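PDB 6NX0: Di-haem cytochrome c peroxidase family protein from Burkholderia thailandensis E264, which probably reduces hydrogen peroxide by passing electrons through two c-type haems, and can reach an unusually stable bis-Fe(IV) state. Local coordinates for residues A218-M221 and R222-G225; E246-V249 and R250-E254; E254-Q257 and A258-Q261; A231-A234 and G235-P239; L260-D263 and E264-P267. All blocks are in the same frame, centred on the assembly; numbering follows the deposited sequence.

Contact 1: residues A218-M221 and R222-G225; sequences AALM and RKIG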
# COMPACT_ATOMS: atom_id res chain seq x y z
N ALA A 218 3.58 27.24 4.03
CA ALA A 218 3.77 28.46 4.81
C ALA A 218 2.80 28.52 5.98
O ALA A 218 3.17 28.94 7.10
CB ALA A 218 3.60 29.68 3.91
N ALA A 219 1.53 28.15 5.75
CA ALA A 219 0.55 28.14 6.82
C ALA A 219 0.90 27.09 7.86
O ALA A 219 0.80 27.34 9.07
CB ALA A 219 -0.85 27.89 6.24
N LEU A 220 1.27 25.90 7.41
CA LEU A 220 1.58 24.84 8.36
C LEU A 220 2.79 25.20 9.20
O LEU A 220 2.82 24.93 10.40
CB LEU A 220 1.81 23.53 7.61
CG LEU A 220 2.20 22.32 8.48
CD1 LEU A 220 1.07 22.01 9.49
CD2 LEU A 220 2.56 21.12 7.63
N MET A 221 3.80 25.80 8.57
CA MET A 221 5.00 26.22 9.29
C MET A 221 4.65 27.17 10.42
O MET A 221 5.12 27.02 11.55
CB MET A 221 5.97 26.88 8.32
CG MET A 221 7.19 27.52 8.94
SD MET A 221 8.06 28.54 7.74
CE MET A 221 7.00 29.99 7.71
N ARG A 222 3.82 28.17 10.12
CA ARG A 222 3.45 29.16 11.12
C ARG A 222 2.67 28.52 12.24
O ARG A 222 2.89 28.83 13.42
CB ARG A 222 2.63 30.27 10.49
CG ARG A 222 3.45 31.25 9.66
CD ARG A 222 2.56 32.20 8.86
NE ARG A 222 3.36 33.31 8.34
CZ ARG A 222 4.16 33.23 7.28
NH1 ARG A 222 4.29 32.09 6.61
NH2 ARG A 222 4.84 34.30 6.89
N LYS A 223 1.77 27.60 11.91
CA LYS A 223 1.01 26.90 12.93
C LYS A 223 1.93 26.08 13.84
O LYS A 223 1.87 26.19 15.07
CB LYS A 223 -0.03 26.02 12.25
CG LYS A 223 -0.84 25.20 13.24
CD LYS A 223 -2.04 24.53 12.58
CE LYS A 223 -1.67 23.55 11.49
NZ LYS A 223 -2.89 22.79 11.04
N ILE A 224 2.79 25.25 13.24
CA ILE A 224 3.65 24.38 14.04
C ILE A 224 4.62 25.22 14.86
O ILE A 224 4.96 24.87 16.01
CB ILE A 224 4.41 23.41 13.12
CG1 ILE A 224 3.47 22.39 12.49
CG2 ILE A 224 5.55 22.74 13.90
CD1 ILE A 224 4.18 21.42 11.55
N GLY A 225 5.08 26.34 14.29
CA GLY A 225 6.10 27.15 14.96
C GLY A 225 5.65 27.71 16.29
O GLY A 225 6.51 28.08 17.10

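Contact 2: residues E246-V249 and R250-E254; sequences ERMV and RVLGE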
# COMPACT_ATOMS: atom_id res chain seq x y z
N GLU A 246 9.74 25.24 3.20
CA GLU A 246 10.17 23.97 2.63
C GLU A 246 11.12 23.23 3.57
O GLU A 246 11.10 22.00 3.62
CB GLU A 246 10.81 24.20 1.25
CG GLU A 246 9.80 24.63 0.18
CD GLU A 246 8.61 23.68 0.07
OE1 GLU A 246 7.45 24.15 0.11
OE2 GLU A 246 8.85 22.46 -0.04
N ARG A 247 11.91 23.96 4.35
CA ARG A 247 12.73 23.31 5.38
C ARG A 247 11.85 22.62 6.42
O ARG A 247 12.13 21.48 6.84
CB ARG A 247 13.64 24.37 6.01
CG ARG A 247 14.46 23.92 7.19
CD ARG A 247 15.55 22.96 6.82
NE ARG A 247 16.39 22.69 7.98
CZ ARG A 247 17.20 21.65 8.09
NH1 ARG A 247 17.29 20.76 7.10
NH2 ARG A 247 17.91 21.49 9.20
N MET A 248 10.79 23.28 6.85
CA MET A 248 9.87 22.65 7.79
C MET A 248 9.35 21.33 7.23
O MET A 248 9.34 20.31 7.92
CB MET A 248 8.71 23.59 8.13
CG MET A 248 7.61 22.98 9.03
SD MET A 248 8.19 22.38 10.64
CE MET A 248 8.09 23.89 11.60
N VAL A 249 8.90 21.33 5.98
CA VAL A 249 8.35 20.10 5.41
C VAL A 249 9.44 19.04 5.32
O VAL A 249 9.20 17.85 5.60
CB VAL A 249 7.72 20.39 4.03
CG1 VAL A 249 7.27 19.08 3.35
CG2 VAL A 249 6.55 21.32 4.17
N ARG A 250 10.65 19.43 4.93
CA ARG A 250 11.73 18.47 4.80
C ARG A 250 12.06 17.82 6.14
O ARG A 250 12.28 16.61 6.20
CB ARG A 250 12.98 19.11 4.21
CG ARG A 250 12.84 19.34 2.69
CD ARG A 250 14.19 19.60 2.04
NE ARG A 250 14.90 20.70 2.68
CZ ARG A 250 14.75 21.98 2.35
NH1 ARG A 250 13.91 22.34 1.38
NH2 ARG A 250 15.43 22.91 3.00
N VAL A 251 12.10 18.60 7.22
CA VAL A 251 12.52 17.98 8.48
C VAL A 251 11.38 17.18 9.10
O VAL A 251 11.64 16.19 9.80
CB VAL A 251 13.12 19.01 9.45
CG1 VAL A 251 14.29 19.72 8.80
CG2 VAL A 251 12.08 19.97 9.97
N LEU A 252 10.12 17.55 8.85
CA LEU A 252 9.00 16.67 9.20
C LEU A 252 9.18 15.32 8.53
O LEU A 252 9.00 14.27 9.16
CB LEU A 252 7.67 17.29 8.77
CG LEU A 252 7.14 18.49 9.58
CD1 LEU A 252 5.88 19.10 8.93
CD2 LEU A 252 6.87 18.06 11.00
N GLY A 253 9.57 15.34 7.26
CA GLY A 253 9.82 14.10 6.54
C GLY A 253 10.99 13.29 7.08
O GLY A 253 10.92 12.07 7.14
N GLU A 254 12.10 13.95 7.44
CA GLU A 254 13.23 13.22 8.02
C GLU A 254 12.81 12.51 9.30
O GLU A 254 13.19 11.36 9.52
CB GLU A 254 14.39 14.17 8.34
CG GLU A 254 15.15 14.71 7.19
CD GLU A 254 16.38 15.49 7.68
OE1 GLU A 254 16.54 16.66 7.30
OE2 GLU A 254 17.16 14.92 8.49
O HOH W 1 11.78 20.99 -0.23
O HOH W 2 18.54 18.01 7.91
O HOH W 3 16.47 20.05 4.53

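Contact 3: residues E254-Q257 and A258-Q261; sequences EAMQ and AYLQ. With HEC (heme c), chain B.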
# COMPACT_ATOMS: atom_id res chain seq x y z
N GLU A 254 12.10 13.95 7.44
CA GLU A 254 13.23 13.22 8.02
C GLU A 254 12.81 12.51 9.30
O GLU A 254 13.19 11.36 9.52
CB GLU A 254 14.39 14.17 8.34
CG GLU A 254 15.15 14.71 7.19
CD GLU A 254 16.38 15.49 7.68
OE1 GLU A 254 16.54 16.66 7.30
OE2 GLU A 254 17.16 14.92 8.49
N ALA A 255 12.06 13.21 10.16
CA ALA A 255 11.62 12.61 11.41
C ALA A 255 10.69 11.45 11.14
O ALA A 255 10.80 10.38 11.75
CB ALA A 255 10.94 13.67 12.28
N MET A 256 9.77 11.64 10.21
CA MET A 256 8.80 10.58 9.92
C MET A 256 9.48 9.35 9.33
O MET A 256 9.12 8.22 9.66
CB MET A 256 7.76 11.12 8.95
CG MET A 256 6.56 10.18 8.75
SD MET A 256 5.74 9.70 10.29
CE MET A 256 5.07 11.30 10.72
N GLN A 257 10.44 9.56 8.42
CA GLN A 257 11.20 8.44 7.87
C GLN A 257 11.84 7.62 8.98
O GLN A 257 11.78 6.39 8.97
CB GLN A 257 12.25 9.00 6.91
CG GLN A 257 12.84 8.02 5.94
CD GLN A 257 13.54 8.76 4.80
OE1 GLN A 257 12.94 9.06 3.75
NE2 GLN A 257 14.80 9.11 5.04
N ALA A 258 12.43 8.28 9.99
CA ALA A 258 13.04 7.54 11.08
C ALA A 258 12.00 6.72 11.84
O ALA A 258 12.27 5.58 12.22
CB ALA A 258 13.75 8.50 12.03
N TYR A 259 10.82 7.29 12.11
CA TYR A 259 9.81 6.54 12.83
C TYR A 259 9.34 5.34 12.01
O TYR A 259 9.28 4.21 12.51
CB TYR A 259 8.62 7.43 13.20
CG TYR A 259 7.43 6.69 13.79
CD1 TYR A 259 7.58 5.78 14.83
CD2 TYR A 259 6.15 6.93 13.33
CE1 TYR A 259 6.49 5.14 15.39
CE2 TYR A 259 5.06 6.29 13.86
CZ TYR A 259 5.23 5.39 14.89
OH TYR A 259 4.13 4.76 15.45
N LEU A 260 9.02 5.57 10.74
CA LEU A 260 8.47 4.49 9.94
C LEU A 260 9.51 3.44 9.60
O LEU A 260 9.13 2.33 9.20
CB LEU A 260 7.82 5.05 8.68
CG LEU A 260 6.63 5.98 8.95
CD1 LEU A 260 6.00 6.49 7.66
CD2 LEU A 260 5.56 5.28 9.81
N GLN A 261 10.80 3.73 9.74
CA GLN A 261 11.83 2.71 9.52
C GLN A 261 12.26 2.02 10.81
O GLN A 261 13.10 1.11 10.75
CB GLN A 261 13.05 3.32 8.81
CG GLN A 261 12.75 3.80 7.37
CD GLN A 261 13.88 4.59 6.69
OE1 GLN A 261 13.74 4.99 5.52
NE2 GLN A 261 14.98 4.82 7.40
FE HEC B . -1.35 8.18 4.84
CHA HEC B . -0.59 6.28 2.04
CHB HEC B . 1.92 8.09 5.76
CHC HEC B . -1.86 10.80 7.01
CHD HEC B . -4.63 8.43 3.83
NA HEC B . 0.31 7.27 4.10
C1A HEC B . 0.42 6.56 2.92
C2A HEC B . 1.78 6.10 2.79
C3A HEC B . 2.44 6.51 3.88
C4A HEC B . 1.56 7.33 4.67
CMA HEC B . 3.93 6.35 4.15
CAA HEC B . 2.33 5.29 1.60
CBA HEC B . 2.30 3.81 1.92
CGA HEC B . 2.67 2.94 0.74
O1A HEC B . 2.83 1.71 1.00
O2A HEC B . 2.66 3.43 -0.42
NB HEC B . -0.21 9.27 6.12
C1B HEC B . 1.15 9.07 6.33
C2B HEC B . 1.59 10.03 7.30
C3B HEC B . 0.58 10.86 7.58
C4B HEC B . -0.58 10.36 6.87
CMB HEC B . 3.03 10.11 7.84
CAB HEC B . 0.53 12.04 8.57
CBB HEC B . 1.43 13.18 8.05
NC HEC B . -2.93 9.36 5.33
C1C HEC B . -2.93 10.35 6.30
C2C HEC B . -4.32 10.69 6.55
C3C HEC B . -5.11 10.03 5.71
C4C HEC B . -4.24 9.19 4.90
CMC HEC B . -4.78 11.60 7.70
CAC HEC B . -6.63 9.82 5.83
CBC HEC B . -7.41 11.11 5.55
ND HEC B . -2.41 7.44 3.27
C1D HEC B . -3.78 7.66 3.07
C2D HEC B . -4.15 7.06 1.81
C3D HEC B . -2.91 6.47 1.24
C4D HEC B . -1.87 6.73 2.19
CMD HEC B . -5.51 7.14 1.15
CAD HEC B . -2.77 5.75 -0.12
CBD HEC B . -2.85 6.82 -1.18
CGD HEC B . -2.34 6.36 -2.54
O1D HEC B . -1.95 5.18 -2.66
O2D HEC B . -2.44 7.20 -3.48
O HOH W 4 -0.97 9.71 3.32

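Contact 4: residues A231-A234 and G235-P239; sequences AALA and GRFGP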
# COMPACT_ATOMS: atom_id res chain seq x y z
N ALA A 231 9.04 23.80 18.74
CA ALA A 231 10.23 23.95 19.56
C ALA A 231 11.12 22.72 19.48
O ALA A 231 12.35 22.83 19.42
CB ALA A 231 9.82 24.25 21.02
N ALA A 232 10.51 21.53 19.52
CA ALA A 232 11.26 20.29 19.40
C ALA A 232 11.96 20.21 18.05
O ALA A 232 13.14 19.84 17.97
CB ALA A 232 10.33 19.10 19.60
N LEU A 233 11.26 20.58 16.97
CA LEU A 233 11.89 20.55 15.66
C LEU A 233 13.02 21.58 15.57
O LEU A 233 14.08 21.28 15.02
CB LEU A 233 10.85 20.80 14.56
CG LEU A 233 9.83 19.66 14.42
CD1 LEU A 233 8.63 20.15 13.63
CD2 LEU A 233 10.40 18.43 13.73
N ALA A 234 12.78 22.79 16.06
CA ALA A 234 13.82 23.82 16.05
C ALA A 234 15.01 23.41 16.90
O ALA A 234 16.16 23.69 16.54
CB ALA A 234 13.22 25.13 16.53
N GLY A 235 14.76 22.75 18.03
CA GLY A 235 15.87 22.30 18.87
C GLY A 235 16.79 21.34 18.15
O GLY A 235 18.02 21.40 18.30
N ARG A 236 16.22 20.46 17.34
CA ARG A 236 16.97 19.45 16.61
C ARG A 236 17.51 19.97 15.28
O ARG A 236 18.64 19.65 14.91
CB ARG A 236 16.07 18.23 16.38
CG ARG A 236 16.61 17.15 15.48
CD ARG A 236 17.62 16.30 16.18
NE ARG A 236 18.17 15.31 15.26
CZ ARG A 236 18.19 14.00 15.48
NH1 ARG A 236 18.72 13.21 14.56
NH2 ARG A 236 17.71 13.47 16.59
N PHE A 237 16.72 20.76 14.56
CA PHE A 237 17.04 21.11 13.19
C PHE A 237 17.41 22.58 12.99
O PHE A 237 17.77 22.96 11.87
CB PHE A 237 15.86 20.77 12.28
CG PHE A 237 15.58 19.30 12.18
CD1 PHE A 237 16.42 18.49 11.45
CD2 PHE A 237 14.46 18.74 12.77
CE1 PHE A 237 16.17 17.14 11.34
CE2 PHE A 237 14.20 17.38 12.64
CZ PHE A 237 15.05 16.59 11.92
N GLY A 238 17.28 23.40 14.02
CA GLY A 238 17.64 24.79 13.94
C GLY A 238 16.46 25.72 13.81
O GLY A 238 15.37 25.33 13.41
N PRO A 239 16.66 27.01 14.14
CA PRO A 239 15.54 27.94 14.20
C PRO A 239 14.89 28.24 12.86
O PRO A 239 13.75 28.73 12.84
CB PRO A 239 16.16 29.21 14.81
CG PRO A 239 17.62 29.10 14.47
CD PRO A 239 17.93 27.62 14.54

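Contact 5: residues L260-D263 and E264-P267; sequences LQSD and EMAP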
# COMPACT_ATOMS: atom_id res chain seq x y z
N LEU A 260 9.02 5.57 10.74
CA LEU A 260 8.47 4.49 9.94
C LEU A 260 9.51 3.44 9.60
O LEU A 260 9.13 2.33 9.20
CB LEU A 260 7.82 5.05 8.68
CG LEU A 260 6.63 5.98 8.95
CD1 LEU A 260 6.00 6.49 7.66
CD2 LEU A 260 5.56 5.28 9.81
N GLN A 261 10.80 3.73 9.74
CA GLN A 261 11.83 2.71 9.52
C GLN A 261 12.26 2.02 10.81
O GLN A 261 13.10 1.11 10.75
CB GLN A 261 13.05 3.32 8.81
CG GLN A 261 12.75 3.80 7.37
CD GLN A 261 13.88 4.59 6.69
OE1 GLN A 261 13.74 4.99 5.52
NE2 GLN A 261 14.98 4.82 7.40
N SER A 262 11.71 2.40 11.95
CA SER A 262 12.12 1.79 13.20
C SER A 262 11.62 0.35 13.27
O SER A 262 10.65 -0.04 12.61
CB SER A 262 11.62 2.60 14.40
OG SER A 262 10.21 2.57 14.54
N ASP A 263 12.30 -0.46 14.08
CA ASP A 263 12.00 -1.88 14.09
C ASP A 263 10.58 -2.17 14.56
O ASP A 263 9.99 -3.17 14.13
CB ASP A 263 13.01 -2.61 14.99
CG ASP A 263 14.40 -2.74 14.36
OD1 ASP A 263 14.58 -2.47 13.16
OD2 ASP A 263 15.32 -3.14 15.10
N GLU A 264 10.01 -1.33 15.43
CA GLU A 264 8.67 -1.64 15.88
C GLU A 264 7.65 -1.51 14.76
O GLU A 264 6.53 -2.01 14.89
CB GLU A 264 8.28 -0.75 17.06
CG GLU A 264 8.03 0.71 16.77
CD GLU A 264 7.30 1.40 17.93
OE1 GLU A 264 6.73 0.69 18.79
OE2 GLU A 264 7.30 2.64 17.99
N MET A 265 8.03 -0.89 13.65
CA MET A 265 7.15 -0.77 12.50
C MET A 265 7.33 -1.91 11.50
O MET A 265 6.79 -1.83 10.38
CB MET A 265 7.36 0.60 11.84
CG MET A 265 7.00 1.78 12.77
SD MET A 265 5.31 1.68 13.42
CE MET A 265 4.42 2.37 12.05
N ALA A 266 8.04 -2.97 11.90
CA ALA A 266 8.18 -4.20 11.11
C ALA A 266 8.30 -5.38 12.08
O ALA A 266 9.37 -5.97 12.24
CB ALA A 266 9.38 -4.11 10.17
N PRO A 267 7.19 -5.76 12.73
CA PRO A 267 7.28 -6.71 13.86
C PRO A 267 7.55 -8.16 13.47
O PRO A 267 8.21 -8.87 14.24
CB PRO A 267 5.92 -6.57 14.55
CG PRO A 267 5.28 -5.31 14.01
CD PRO A 267 5.85 -5.14 12.64
O HOH W 5 8.23 -0.13 8.30
O HOH W 6 9.63 3.75 17.03

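Contact 1: residues A218-M221 and R222-G225
The carbonyl oxygen of Ala218 takes two N-H groups from a single residue one helical turn on. Arg222 N donates to Ala218 O at 3.2 Å in the ordinary helical manner, and the same arginine folds back so that its NH1 adds a weak bond to Ala218 O at 3.4 Å. The first torsion sends Arg222 CG away from its own carbonyl (chi1 -75°), and the extended chain then carries the guanidinium back along the preceding turn, with the Ala218 carbonyl near its plane at the edge. The small methyl of Ala218 is compatible with this approach, its CB lying 3.7 Å from Arg222 NH1. Met221 CE touches the same nitrogen obliquely, 3.6 Å from Arg222 NH1, while the arginine as a whole stays exposed.

Around the helix the character turns apolar. Ile224 CD1 packs on Leu220 CG at 3.8 Å, while the aliphatic part of Lys223 crosses Leu220 at a slant, its CE 3.7 Å from Leu220 CD1. Lys223 NZ itself is held by Asn214 and Glu116. Branched aliphatic residues suit this buried side: Leu220 leans on Leu206 and Phe207 of helix 203-207, and Ile224 meets Met248 and Leu252 of helix 245-260.

Contact 2: residues E246-V249 and R250-E254
Arg250 and Arg247 carry this contact, two arginines whose side chains cross at about a right angle, with Val251 supplying the methyl under Arg247. The CG1 methyl of Val251 sits under the centre of the Arg247 guanidinium, 3.6 Å from Arg247 CZ, so a flat cation lies over an apolar methyl. A bend at chi2 (70°) lets the Arg247 chain turn along the helix and cross the Val251 side chain just as steeply. Its NH2 is used outside the pair, by the carbonyl of Phe237.

Arg250 folds the other way, toward the start of the helix. One face of its guanidinium looks down on Glu246 O and Arg247 CA, with Arg250 NH2 3.6 Å from Arg247 CA, and the edge is left for water. One water accepts from Arg247 NH1, at 2.8 Å, and from Arg250 NE at a doubtfully short distance, probably easing the meeting of two positive groups. A second links Arg247 NH1 to Glu254 OE1, again unusually short on the carboxylate side and so less certain; the two charges are otherwise 4.2 Å apart. A third joins Arg250 NH1 to Glu246 OE2, an oxygen also paired with Arg203.

Long charged chains occupy the watered side, while Met248, Val249 and Leu252 turn inward: Met248 and Leu252 meet Ile224 of helix 217-225 and Leu233 of helix 228-237, and Val249 reaches Phe207 of helix 203-207.

Contact 3: residues E254-Q257 and A258-Q261
The side-chain amides of Gln257 and Gln261 lie side by side and point the same way, their planes only 7° apart. The closest touch is Gln261 OE1 against Gln257 CG, at 3.2 Å, so an amide oxygen rests against the aliphatic stem of its neighbour. The first torsions differ (chi1 -162° in Gln257, -66° in Gln261), yet both chains run extended beyond CG and end side by side. Gln257 OE1 is also met, weakly, by the backbone N of Ala199.

Near the edge of the Tyr259 ring sits a sulfur: Met256 SD is 4.1 Å from Tyr259 CD2, and Phe109 adds an edge-to-face ring contact. Met256 is bent at both chi2 and chi3, curling its thioether toward the porphyrin. There Met256 CG, SD and CE all crowd round one haem methyl, CG being 3.6 Å from HEC CMB. Leu260 CD1 packs on Met256 CG at 3.9 Å and continues the apolar surface toward HEC CMA.

A supple methionine and a branched leucine suit the rim of a macrocycle. This helix face lines the pocket of the c-type haem attached through Cys122 and Cys125, whose iron carries His126 and a water, 2.2 Å from HEC FE.

Contact 4: residues A231-A234 and G235-P239
A glycine C-cap closes helix 228-237, and its geometry is set by Gly238, the first residue to leave helical backbone angles. Gly238 has a positive phi (103°), a region that glycine, lacking a beta-carbon, enters readily. The chain then runs into Pro239, whose nitrogen has no hydrogen to give, so the bond that a Schellman motif takes from this position cannot form. Instead Gly238 N makes the last helical bond, to Ala234 O at 2.8 Å.

Just before the end, the turn tightens round Leu233 O. Phe237 N donates to Leu233 O at 2.7 Å, and Arg236 N adds a weak bond to the same oxygen, Leu233 O, at 3.3 Å. The Phe237 side chain is swung away from its own carbonyl (chi1 -66°), bringing the ring edge up to this acceptor, which lies near the ring plane with Phe237 CD2 3.4 Å from Leu233 O. The ring also meets Leu233 CD2, 4.1 Å from Phe237 CE2, an apolar contact that faces Leu252 and Val251 of helix 245-260. Arg236 CG lies over the centre of one ring face, so the aliphatic root of the arginine covers the ring while its guanidinium, pointing outward, has weak partners in Thr100 and Asp98.

Small alanines suit close neighbours: Ala232 meets Leu104 of helix 99-109, and Ala234 meets Val241. As the backbone turns away, Ala234 CA presents its hydrogen to Gly238 O, 3.4 Å away.

Contact 5: residues L260-D263 and E264-P267
Past the last turn of helix 245-260 the backbone rolls through two overlapping type I turns, with Met265 N bonded to Ser262 O at 2.9 Å and Ala266 N to Asp263 O at 3.0 Å. The extended backbone of Ser262 separates these turns from the helix.

Ser262 is the small polar pivot. Its hydroxyl lies between its own N and carbonyl carbon (chi1 68°), from where OG donates to Tyr259 O and accepts from a water. That water also donates to Glu264 OE2, at 2.8 Å, so the exposed carboxylate is tied back to the serine through solvent. The stem of Glu264 passes close by, CG 3.6 Å from Ser262 OG.

The consecutive type I turns make a short 3-10-like turn in the loop leading from helix 245-260 to helix 271-276, and it sets polar residues outward and Met265 inward. Asp263 makes a salt bridge to Arg167, whose NH1 also donates to the carbonyl of Gln261.

Met265, bent at chi2 and chi3, reaches back toward the helix end until its CE lies 3.8 Å from Leu260 CD2, a flexible apolar chain suited to a buried corner beside Phe132. Another water bridges the main chain here, donating to Leu260 O at 2.8 Å and to Met265 O at 3.0 Å.

How the contacts relate
Helix 245-260 is the thread: it carries contacts 2 and 3, which share Glu254, and its end passes into contact 5. Contacts 1 and 4, on the two helices that precede it, pack against contact 2, with Ile224 CG2 3.6 Å from Met248 CE and Val251 CB 3.6 Å from Phe237 CD2. They also meet each other, Ile224 CG2 lying 4.0 Å from Leu233 CD1. Contact 3 touches the haem directly, and Leu260, shared by contacts 3 and 5, comes within about 4 Å of it, whereas the side chain of Leu220 in contact 1 stays about 8 Å away at the nearest atoms. Contact 5 adjoins contact 3 through Tyr259 O, 3.3 Å from Met265 CG.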